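Thymidylate synthase thyX (Helicobacter pylori, PDB 3AH5) catalyses the reductive methylation of dUMP to dTMP, taking the methyl group from 5,10-methylenetetrahydrofolate and using NAD(P)H and FADH2 as the reductant. Local coordinates at residues 170-175 against 203-208; 57-62 against 191-196; 37-42 against 199-204. One frame throughout, in Å; residues are numbered along the deposited sequence.

The three contacts show how the C-terminal part of the chain is folded back on the body of the subunit. Along the sequence the order is 37-42, 57-62, 170-175, 191-196, 199-204 and 203-208. The second segments all come from the end of helix 181-193 and the loop after it, the last two overlapping at Glu-203 and Asp-204. Their centres lie about 13 to 17 Å apart. The chain after helix 164-174 thereby links three parts of the subunit: helix 164-174 itself, which carries Arg-174 of the dUMP site (interaction 1), strand 56-65 of the antiparallel sheet (interaction 2) and helix 33-43 (interaction 3).

Interaction 1 of 3, residues 170-175 against 203-208; sequences FLTLRS and EDCLKH. With UMP (2'-deoxyuridine 5'-monophosphate), chain O.
Ser-175, next to Arg-174 of helix 164-174, is the polar centre of its contact with the C-terminal turn 203-208. Its CB sits 4.1 Å from Leu-206 CD1 and as far from the imidazole carbon CE1 of His-208. A chi1 of 70° places OG on the side of CB flanked by both N and C, from where it turns back to donate to Leu-171 O over 2.6 Å. The backbone N of Ser-175 takes the other face of the same carbonyl, which therefore receives two donors. Serine suits the place because its short hydroxyl can add a second bond to its own helix and still lie against the turn. The same OG also comes to 3.2 Å from Cys-205 O and meets the edge of the His-208 ring, near the ring plane. That ring sends NE2 to Thr-172 O in a weak bond of 3.4 Å, bent to 129° at the hydrogen.

Beside these polar atoms runs an apolar seam, where Leu-171 CB touches Cys-205 CB at 3.8 Å and the CD1 branch of Leu-206. Thr-172 OG1 lies 3.7 Å from Cys-205 CB, its hydrogen bond going to Gln-168 O.

Arg-174 points away from this turn. Its NH2 donates to O2 of dUMP over 2.8 Å, with the guanidinium presenting its edge to the pyrimidine, and Ser-84 and Ser-85 of the third subunit hold the nucleotide too. The turn thus packs behind a helix that contributes Arg-174 to the ThyX dUMP site, where it is predicted to help ionise N3.

Interaction 2 of 3, residues 57-62 against 191-196; sequences YNFEIK and FDALPG. With SO4 (sulfate ion), chain I.
Leu-194 puts a single methyl, CD1, against two aromatic rings of strand 56-65. On Tyr-57 the methyl stands over one face, 4.3 Å from the ring centroid and 21° off its normal, a CH-pi contact displaced toward the rim. On Phe-59 it arrives at the ring edge, with CZ at 3.4 Å. Tyr-57 and Phe-59 are two positions apart in the strand and so project from the same face of the sheet; both have CG opposite the carbonyl carbon, chi1 near -60°, which carries the rings the same way from the strand. The methyl is held by a face below and an edge beside it. Ala-193 adds its CB at 4.2 Å from Phe-59 CE1, its small side chain allowing the helix end to come down near the ring, and Pro-195 CD lies more loosely against Tyr-57 CE1.

Outward from this first shell, the strand is fixed on both flanks by backbone bonds, Phe-59 pairing with Tyr-160 and Asn-58 with His-7. The phenol of Tyr-57 is anchored by a hydrogen bond between its OH and His-198 ND1, which should limit the ring's freedom to tilt. Leu-167 of helix 164-174 touches both Tyr-57 and Leu-194. On the solvent side, Gly-196 N donates to O2 of a sulfate ion over 2.9 Å at 153°; the ion probably comes from the crystallisation liquor.

The chemistry across the interface is wholly apolar. Cohesion between the two segments probably comes from burying aliphatic and aromatic surface, with tyrosine suiting its place because its ring can join that packing while its hydroxyl keeps a polar partner in His-198.

Interaction 3 of 3, residues 37-42 against 199-204; sequences ELIHRV and QYLFED
His-40 and Leu-201 bring the two backbones nearest, their CA atoms 6.1 Å apart. Residues 37-42 belong to the regular helix 33-43, whereas 199-201 only adopt helical backbone angles, within a turn pulled together by Gln-199 O, which accepts from both Phe-202 N and Glu-203 N.

From the turn, Tyr-200 reaches along the helix surface. Its chi1 of 78° wedges CG between its own backbone N and carbonyl carbon and carries the ring toward the earlier helix residues, antiparallel to the side chain of His-40. The two slide past each other, with His-40 CB 3.6 Å from Tyr-200 CE1. The phenol oxygen goes on to Ile-39 CB at 4.0 Å and is hydrogen-bonded to Lys-36 O. Tyrosine suits the place because its ring carbons pack on His-40 while its hydroxyl ties it to the helix.

Leu-201 fills the deeper side. Its CD2 meets Ile-39 CG2 at 3.7 Å, the two branched chains crossing at about a right angle, and CD1 lies 3.9 Å from His-40 CB. Ile-39, a compact branched residue, also packs on Ala-14 of helix 12-22 and on Leu-52. Toward solvent the imidazole of His-40 presents its edge to Tyr-200 O and to the carboxylate of Asp-204; His-40 NE2 and Asp-204 OD2 stand 3.9 Å apart, a long approach, with the two planes 69° from one another.

The arrangement is a C-terminal loop clasped against an N-terminal helix within one ThyX subunit, apolar on its inner side and polar toward solvent, with the side chain of Leu-201 about 6 Å from that of Ala-164, an FAD-binding residue.

Interaction 1 of 3, residues 170-175 against 203-208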
loop_
_atom_site.group_PDB
_atom_site.type_symbol
_atom_site.label_atom_id
_atom_site.label_comp_id
_atom_site.label_asym_id
_atom_site.label_seq_id
_atom_site.Cartn_x
_atom_site.Cartn_y
_atom_site.Cartn_z
ATOM N N PHE A 170 13.334 -0.132 5.593
ATOM C CA PHE A 170 14.267 -0.908 4.787
ATOM C C PHE A 170 15.627 -1.032 5.472
ATOM O O PHE A 170 16.177 -2.130 5.580
ATOM C CB PHE A 170 14.448 -0.266 3.410
ATOM C CG PHE A 170 15.391 -1.020 2.525
ATOM C CD1 PHE A 170 14.930 -2.057 1.719
ATOM C CD2 PHE A 170 16.759 -0.743 2.549
ATOM C CE1 PHE A 170 15.820 -2.809 0.953
ATOM C CE2 PHE A 170 17.655 -1.488 1.787
ATOM C CZ PHE A 170 17.187 -2.522 0.990
ATOM N N LEU A 171 16.160 0.097 5.940
ATOM C CA LEU A 171 17.456 0.112 6.611
ATOM C C LEU A 171 17.433 -0.684 7.909
ATOM O O LEU A 171 18.411 -1.346 8.261
ATOM C CB LEU A 171 17.889 1.551 6.893
ATOM C CG LEU A 171 18.069 2.428 5.653
ATOM C CD1 LEU A 171 18.468 3.829 6.081
ATOM C CD2 LEU A 171 19.121 1.822 4.742
ATOM N N THR A 172 16.319 -0.617 8.626
ATOM C CA THR A 172 16.186 -1.356 9.877
ATOM C C THR A 172 16.156 -2.857 9.596
ATOM O O THR A 172 16.783 -3.650 10.303
ATOM C CB THR A 172 14.889 -0.965 10.617
ATOM O OG1 THR A 172 15.002 0.380 11.096
ATOM C CG2 THR A 172 14.632 -1.904 11.787
ATOM N N LEU A 173 15.426 -3.235 8.552
ATOM C CA LEU A 173 15.288 -4.634 8.156
ATOM C C LEU A 173 16.520 -5.225 7.465
ATOM O O LEU A 173 16.862 -6.387 7.680
ATOM C CB LEU A 173 14.092 -4.785 7.211
ATOM C CG LEU A 173 12.682 -4.715 7.801
ATOM C CD1 LEU A 173 11.664 -4.486 6.683
ATOM C CD2 LEU A 173 12.393 -6.017 8.548
ATOM N N ARG A 174 17.191 -4.427 6.642
ATOM C CA ARG A 174 18.326 -4.939 5.898
ATOM C C ARG A 174 19.737 -4.696 6.444
ATOM O O ARG A 174 20.669 -5.399 6.046
ATOM C CB ARG A 174 18.225 -4.447 4.454
ATOM C CG ARG A 174 16.921 -4.833 3.778
ATOM C CD ARG A 174 16.749 -6.347 3.689
ATOM N NE ARG A 174 15.439 -6.709 3.154
ATOM C CZ ARG A 174 15.047 -7.956 2.915
ATOM N NH1 ARG A 174 15.865 -8.977 3.160
ATOM N NH2 ARG A 174 13.841 -8.183 2.422
ATOM N N SER A 175 19.912 -3.711 7.327
ATOM C CA SER A 175 21.241 -3.473 7.897
ATOM C C SER A 175 21.442 -4.468 9.038
ATOM O O SER A 175 22.524 -4.563 9.619
ATOM C CB SER A 175 21.371 -2.049 8.431
ATOM O OG SER A 175 20.577 -1.870 9.584
ATOM N N GLU A 203 20.205 7.413 10.760
ATOM C CA GLU A 203 21.312 6.821 11.502
ATOM C C GLU A 203 20.958 5.715 12.483
ATOM O O GLU A 203 21.580 4.657 12.472
ATOM C CB GLU A 203 22.074 7.899 12.261
ATOM C CG GLU A 203 22.789 8.879 11.385
ATOM C CD GLU A 203 23.847 9.629 12.148
ATOM O OE1 GLU A 203 24.814 8.974 12.608
ATOM O OE2 GLU A 203 23.708 10.864 12.294
ATOM N N ASP A 204 19.977 5.966 13.341
ATOM C CA ASP A 204 19.581 4.977 14.339
ATOM C C ASP A 204 19.016 3.691 13.746
ATOM O O ASP A 204 18.851 2.698 14.454
ATOM C CB ASP A 204 18.580 5.588 15.321
ATOM C CG ASP A 204 19.161 6.768 16.086
ATOM O OD1 ASP A 204 20.329 6.671 16.517
ATOM O OD2 ASP A 204 18.454 7.787 16.263
ATOM N N CYS A 205 18.727 3.707 12.449
ATOM C CA CYS A 205 18.202 2.525 11.775
ATOM C C CYS A 205 19.294 1.472 11.589
ATOM O O CYS A 205 19.009 0.287 11.414
ATOM C CB CYS A 205 17.616 2.907 10.417
ATOM S SG CYS A 205 16.203 4.006 10.539
ATOM N N LEU A 206 20.544 1.914 11.630
ATOM C CA LEU A 206 21.684 1.016 11.484
ATOM C C LEU A 206 22.167 0.580 12.872
ATOM O O LEU A 206 23.010 -0.312 12.997
ATOM C CB LEU A 206 22.818 1.733 10.750
ATOM C CG LEU A 206 22.762 1.971 9.236
ATOM C CD1 LEU A 206 21.339 2.090 8.727
ATOM C CD2 LEU A 206 23.558 3.233 8.940
ATOM N N LYS A 207 21.616 1.208 13.908
ATOM C CA LYS A 207 22.003 0.910 15.282
ATOM C C LYS A 207 21.160 -0.178 15.973
ATOM O O LYS A 207 21.645 -0.861 16.886
ATOM C CB LYS A 207 21.977 2.205 16.099
ATOM C CG LYS A 207 22.847 3.312 15.511
ATOM C CD LYS A 207 23.017 4.449 16.502
ATOM C CE LYS A 207 24.091 5.442 16.067
ATOM N NZ LYS A 207 23.687 6.268 14.892
ATOM N N HIS A 208 19.911 -0.335 15.537
ATOM C CA HIS A 208 19.001 -1.344 16.091
ATOM C C HIS A 208 18.826 -1.254 17.608
ATOM O O HIS A 208 18.738 -2.273 18.293
ATOM C CB HIS A 208 19.491 -2.752 15.727
ATOM C CG HIS A 208 19.750 -2.940 14.266
ATOM N ND1 HIS A 208 20.960 -2.634 13.682
ATOM C CD2 HIS A 208 18.939 -3.350 13.263
ATOM C CE1 HIS A 208 20.884 -2.848 12.380
ATOM N NE2 HIS A 208 19.667 -3.282 12.100
HETATM N N1 UMP O . 13.312 -12.842 1.481
HETATM C C2 UMP O . 13.815 -11.562 1.669
HETATM N N3 UMP O . 14.951 -11.345 2.422
HETATM C C4 UMP O . 15.661 -12.367 3.034
HETATM C C5 UMP O . 15.223 -13.709 2.899
HETATM C C6 UMP O . 13.975 -13.926 2.075
HETATM O O2 UMP O . 13.260 -10.597 1.177
HETATM O O4 UMP O . 16.660 -12.122 3.692
HETATM C "C1'" UMP O . 12.057 -13.100 0.670
HETATM C "C2'" UMP O . 11.927 -12.503 -0.774
HETATM C "C3'" UMP O . 11.918 -13.703 -1.763
HETATM C "C4'" UMP O . 12.169 -14.888 -0.841
HETATM O "O3'" UMP O . 10.627 -13.830 -2.371
HETATM O "O4'" UMP O . 11.775 -14.510 0.511
HETATM C "C5'" UMP O . 13.648 -15.155 -0.958
HETATM O "O5'" UMP O . 14.028 -16.136 -0.062
HETATM P P UMP O . 15.602 -16.277 -0.260
HETATM O OP1 UMP O . 16.288 -14.966 -0.145
HETATM O OP2 UMP O . 16.134 -17.319 0.831
HETATM O OP3 UMP O . 15.899 -16.904 -1.704
#

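Interaction 2 of 3, residues 57-62 against 191-196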
loop_
_atom_site.group_PDB
_atom_site.type_symbol
_atom_site.label_atom_id
_atom_site.label_comp_id
_atom_site.label_asym_id
_atom_site.label_seq_id
_atom_site.Cartn_x
_atom_site.Cartn_y
_atom_site.Cartn_z
ATOM N N TYR A 57 13.061 9.974 -2.152
ATOM C CA TYR A 57 14.443 9.832 -2.587
ATOM C C TYR A 57 14.514 9.012 -3.870
ATOM O O TYR A 57 14.013 7.887 -3.926
ATOM C CB TYR A 57 15.253 9.140 -1.489
ATOM C CG TYR A 57 15.260 9.890 -0.172
ATOM C CD1 TYR A 57 16.094 10.993 0.022
ATOM C CD2 TYR A 57 14.410 9.508 0.875
ATOM C CE1 TYR A 57 16.083 11.701 1.224
ATOM C CE2 TYR A 57 14.391 10.208 2.079
ATOM C CZ TYR A 57 15.230 11.305 2.246
ATOM O OH TYR A 57 15.209 12.005 3.430
ATOM N N ASN A 58 15.132 9.577 -4.902
ATOM C CA ASN A 58 15.267 8.880 -6.177
ATOM C C ASN A 58 16.695 8.378 -6.284
ATOM O O ASN A 58 17.640 9.171 -6.369
ATOM C CB ASN A 58 14.960 9.825 -7.336
ATOM C CG ASN A 58 13.566 10.420 -7.250
ATOM O OD1 ASN A 58 12.562 9.703 -7.327
ATOM N ND2 ASN A 58 13.497 11.741 -7.084
ATOM N N PHE A 59 16.845 7.057 -6.262
ATOM C CA PHE A 59 18.155 6.425 -6.334
ATOM C C PHE A 59 18.318 5.670 -7.639
ATOM O O PHE A 59 17.360 5.456 -8.380
ATOM C CB PHE A 59 18.323 5.381 -5.222
ATOM C CG PHE A 59 18.249 5.922 -3.825
ATOM C CD1 PHE A 59 19.358 6.523 -3.233
ATOM C CD2 PHE A 59 17.099 5.746 -3.067
ATOM C CE1 PHE A 59 19.325 6.929 -1.895
ATOM C CE2 PHE A 59 17.058 6.152 -1.735
ATOM C CZ PHE A 59 18.177 6.743 -1.148
ATOM N N GLU A 60 19.553 5.250 -7.882
ATOM C CA GLU A 60 19.914 4.430 -9.029
ATOM C C GLU A 60 20.775 3.343 -8.401
ATOM O O GLU A 60 21.616 3.634 -7.552
ATOM C CB GLU A 60 20.731 5.215 -10.054
ATOM C CG GLU A 60 21.322 4.325 -11.142
ATOM C CD GLU A 60 21.904 5.109 -12.305
ATOM O OE1 GLU A 60 21.136 5.802 -13.015
ATOM O OE2 GLU A 60 23.133 5.032 -12.510
ATOM N N ILE A 61 20.556 2.092 -8.776
ATOM C CA ILE A 61 21.345 1.010 -8.194
ATOM C C ILE A 61 22.027 0.169 -9.265
ATOM O O ILE A 61 21.372 -0.403 -10.133
ATOM C CB ILE A 61 20.475 0.097 -7.300
ATOM C CG1 ILE A 61 19.800 0.934 -6.212
ATOM C CG2 ILE A 61 21.336 -0.972 -6.654
ATOM C CD1 ILE A 61 18.853 0.150 -5.326
ATOM N N LYS A 62 23.350 0.100 -9.198
ATOM C CA LYS A 62 24.114 -0.666 -10.171
ATOM C C LYS A 62 24.871 -1.815 -9.530
ATOM O O LYS A 62 25.388 -1.682 -8.422
ATOM C CB LYS A 62 25.110 0.245 -10.889
ATOM C CG LYS A 62 24.475 1.326 -11.738
ATOM C CD LYS A 62 25.530 2.137 -12.463
ATOM C CE LYS A 62 24.906 2.988 -13.558
ATOM N NZ LYS A 62 25.932 3.759 -14.318
ATOM N N PHE A 191 22.153 4.381 2.542
ATOM C CA PHE A 191 22.377 5.394 3.571
ATOM C C PHE A 191 23.474 6.364 3.133
ATOM O O PHE A 191 23.282 7.576 3.147
ATOM C CB PHE A 191 22.802 4.740 4.887
ATOM C CG PHE A 191 23.130 5.726 5.973
ATOM C CD1 PHE A 191 22.120 6.435 6.616
ATOM C CD2 PHE A 191 24.451 5.964 6.336
ATOM C CE1 PHE A 191 22.421 7.370 7.610
ATOM C CE2 PHE A 191 24.771 6.899 7.327
ATOM C CZ PHE A 191 23.755 7.602 7.965
ATOM N N ASP A 192 24.624 5.822 2.739
ATOM C CA ASP A 192 25.746 6.649 2.304
ATOM C C ASP A 192 25.424 7.554 1.124
ATOM O O ASP A 192 25.922 8.672 1.052
ATOM C CB ASP A 192 26.961 5.785 1.944
ATOM C CG ASP A 192 27.568 5.088 3.154
ATOM O OD1 ASP A 192 27.451 5.612 4.292
ATOM O OD2 ASP A 192 28.180 4.015 2.957
ATOM N N ALA A 193 24.603 7.076 0.195
ATOM C CA ALA A 193 24.247 7.869 -0.978
ATOM C C ALA A 193 23.379 9.054 -0.569
ATOM O O ALA A 193 23.326 10.072 -1.262
ATOM C CB ALA A 193 23.509 6.994 -1.996
ATOM N N LEU A 194 22.705 8.908 0.564
ATOM C CA LEU A 194 21.831 9.936 1.110
ATOM C C LEU A 194 22.578 11.251 1.307
ATOM O O LEU A 194 23.771 11.263 1.606
ATOM C CB LEU A 194 21.278 9.456 2.458
ATOM C CG LEU A 194 19.776 9.266 2.689
ATOM C CD1 LEU A 194 19.082 8.769 1.435
ATOM C CD2 LEU A 194 19.586 8.282 3.837
ATOM N N PRO A 195 21.880 12.384 1.145
ATOM C CA PRO A 195 22.515 13.693 1.320
ATOM C C PRO A 195 22.852 13.905 2.794
ATOM O O PRO A 195 22.021 13.656 3.670
ATOM C CB PRO A 195 21.441 14.655 0.819
ATOM C CG PRO A 195 20.177 13.973 1.235
ATOM C CD PRO A 195 20.446 12.533 0.837
ATOM N N GLY A 196 24.071 14.356 3.066
ATOM C CA GLY A 196 24.491 14.568 4.440
ATOM C C GLY A 196 23.465 15.221 5.352
ATOM O O GLY A 196 23.300 14.821 6.501
HETATM S S SO4 I . 25.941 15.755 0.281
HETATM O O1 SO4 I . 26.944 16.722 -0.206
HETATM O O2 SO4 I . 26.367 15.226 1.592
HETATM O O3 SO4 I . 25.818 14.640 -0.681
HETATM O O4 SO4 I . 24.636 16.432 0.412
#

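Interaction 3 of 3, residues 37-42 against 199-204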
loop_
_atom_site.group_PDB
_atom_site.type_symbol
_atom_site.label_atom_id
_atom_site.label_comp_id
_atom_site.label_asym_id
_atom_site.label_seq_id
_atom_site.Cartn_x
_atom_site.Cartn_y
_atom_site.Cartn_z
ATOM N N GLU A 37 15.254 19.582 13.959
ATOM C CA GLU A 37 15.127 18.801 15.180
ATOM C C GLU A 37 13.695 18.303 15.355
ATOM O O GLU A 37 13.460 17.238 15.929
ATOM C CB GLU A 37 15.530 19.668 16.372
ATOM C CG GLU A 37 15.653 18.940 17.697
ATOM C CD GLU A 37 16.081 19.877 18.814
ATOM O OE1 GLU A 37 17.130 20.542 18.655
ATOM O OE2 GLU A 37 15.372 19.949 19.844
ATOM N N LEU A 38 12.743 19.084 14.856
ATOM C CA LEU A 38 11.329 18.741 14.953
ATOM C C LEU A 38 11.022 17.465 14.167
ATOM O O LEU A 38 10.367 16.552 14.680
ATOM C CB LEU A 38 10.479 19.904 14.426
ATOM C CG LEU A 38 8.951 19.788 14.443
ATOM C CD1 LEU A 38 8.437 19.637 15.868
ATOM C CD2 LEU A 38 8.364 21.035 13.802
ATOM N N ILE A 39 11.505 17.404 12.927
ATOM C CA ILE A 39 11.286 16.246 12.063
ATOM C C ILE A 39 11.751 14.946 12.723
ATOM O O ILE A 39 11.149 13.889 12.538
ATOM C CB ILE A 39 12.027 16.421 10.715
ATOM C CG1 ILE A 39 11.443 17.613 9.960
ATOM C CG2 ILE A 39 11.912 15.159 9.870
ATOM C CD1 ILE A 39 12.137 17.907 8.659
ATOM N N HIS A 40 12.821 15.035 13.505
ATOM C CA HIS A 40 13.379 13.871 14.179
ATOM C C HIS A 40 12.645 13.515 15.467
ATOM O O HIS A 40 12.563 12.346 15.831
ATOM C CB HIS A 40 14.863 14.115 14.467
ATOM C CG HIS A 40 15.540 12.983 15.171
ATOM N ND1 HIS A 40 15.419 12.770 16.528
ATOM C CD2 HIS A 40 16.335 11.991 14.705
ATOM C CE1 HIS A 40 16.110 11.698 16.867
ATOM N NE2 HIS A 40 16.675 11.205 15.779
ATOM N N ARG A 41 12.106 14.522 16.147
ATOM C CA ARG A 41 11.385 14.304 17.397
ATOM C C ARG A 41 9.973 13.777 17.151
ATOM O O ARG A 41 9.524 12.841 17.818
ATOM C CB ARG A 41 11.292 15.608 18.187
ATOM C CG ARG A 41 10.935 15.424 19.654
ATOM C CD ARG A 41 10.501 16.745 20.258
ATOM N NE ARG A 41 9.103 17.038 19.950
ATOM C CZ ARG A 41 8.582 18.260 19.888
ATOM N NH1 ARG A 41 9.347 19.324 20.106
ATOM N NH2 ARG A 41 7.290 18.418 19.623
ATOM N N VAL A 42 9.274 14.391 16.202
ATOM C CA VAL A 42 7.910 13.991 15.876
ATOM C C VAL A 42 7.897 12.844 14.873
ATOM O O VAL A 42 7.173 11.856 15.047
ATOM C CB VAL A 42 7.104 15.182 15.298
ATOM C CG1 VAL A 42 5.717 14.723 14.871
ATOM C CG2 VAL A 42 6.994 16.282 16.342
ATOM N N GLN A 199 20.833 12.419 6.672
ATOM C CA GLN A 199 21.260 11.207 7.353
ATOM C C GLN A 199 20.883 11.054 8.827
ATOM O O GLN A 199 20.729 9.930 9.311
ATOM C CB GLN A 199 22.768 11.021 7.172
ATOM C CG GLN A 199 23.179 10.823 5.713
ATOM C CD GLN A 199 24.669 10.563 5.541
ATOM O OE1 GLN A 199 25.506 11.283 6.089
ATOM N NE2 GLN A 199 25.006 9.538 4.767
ATOM N N TYR A 200 20.715 12.162 9.539
ATOM C CA TYR A 200 20.374 12.090 10.959
ATOM C C TYR A 200 18.998 11.463 11.194
ATOM O O TYR A 200 18.667 11.051 12.310
ATOM C CB TYR A 200 20.423 13.485 11.586
ATOM C CG TYR A 200 19.222 14.354 11.289
ATOM C CD1 TYR A 200 18.279 14.628 12.277
ATOM C CD2 TYR A 200 19.055 14.941 10.036
ATOM C CE1 TYR A 200 17.202 15.473 12.031
ATOM C CE2 TYR A 200 17.981 15.789 9.778
ATOM C CZ TYR A 200 17.061 16.052 10.778
ATOM O OH TYR A 200 16.006 16.903 10.526
ATOM N N LEU A 201 18.205 11.398 10.129
ATOM C CA LEU A 201 16.865 10.822 10.179
ATOM C C LEU A 201 16.912 9.313 9.968
ATOM O O LEU A 201 15.902 8.631 10.123
ATOM C CB LEU A 201 16.004 11.439 9.082
ATOM C CG LEU A 201 14.920 12.459 9.418
ATOM C CD1 LEU A 201 15.275 13.241 10.655
ATOM C CD2 LEU A 201 14.731 13.372 8.215
ATOM N N PHE A 202 18.087 8.794 9.623
ATOM C CA PHE A 202 18.228 7.368 9.345
ATOM C C PHE A 202 19.324 6.655 10.123
ATOM O O PHE A 202 19.375 5.429 10.137
ATOM C CB PHE A 202 18.483 7.172 7.844
ATOM C CG PHE A 202 17.448 7.798 6.969
ATOM C CD1 PHE A 202 16.231 7.166 6.748
ATOM C CD2 PHE A 202 17.672 9.040 6.392
ATOM C CE1 PHE A 202 15.240 7.767 5.957
ATOM C CE2 PHE A 202 16.696 9.653 5.603
ATOM C CZ PHE A 202 15.474 9.014 5.385
ATOM N N GLU A 203 20.205 7.413 10.760
ATOM C CA GLU A 203 21.312 6.821 11.502
ATOM C C GLU A 203 20.958 5.715 12.483
ATOM O O GLU A 203 21.580 4.657 12.472
ATOM C CB GLU A 203 22.074 7.899 12.261
ATOM C CG GLU A 203 22.789 8.879 11.385
ATOM C CD GLU A 203 23.847 9.629 12.148
ATOM O OE1 GLU A 203 24.814 8.974 12.608
ATOM O OE2 GLU A 203 23.708 10.864 12.294
ATOM N N ASP A 204 19.977 5.966 13.341
ATOM C CA ASP A 204 19.581 4.977 14.339
ATOM C C ASP A 204 19.016 3.691 13.746
ATOM O O ASP A 204 18.851 2.698 14.454
ATOM C CB ASP A 204 18.580 5.588 15.321
ATOM C CG ASP A 204 19.161 6.768 16.086
ATOM O OD1 ASP A 204 20.329 6.671 16.517
ATOM O OD2 ASP A 204 18.454 7.787 16.263
#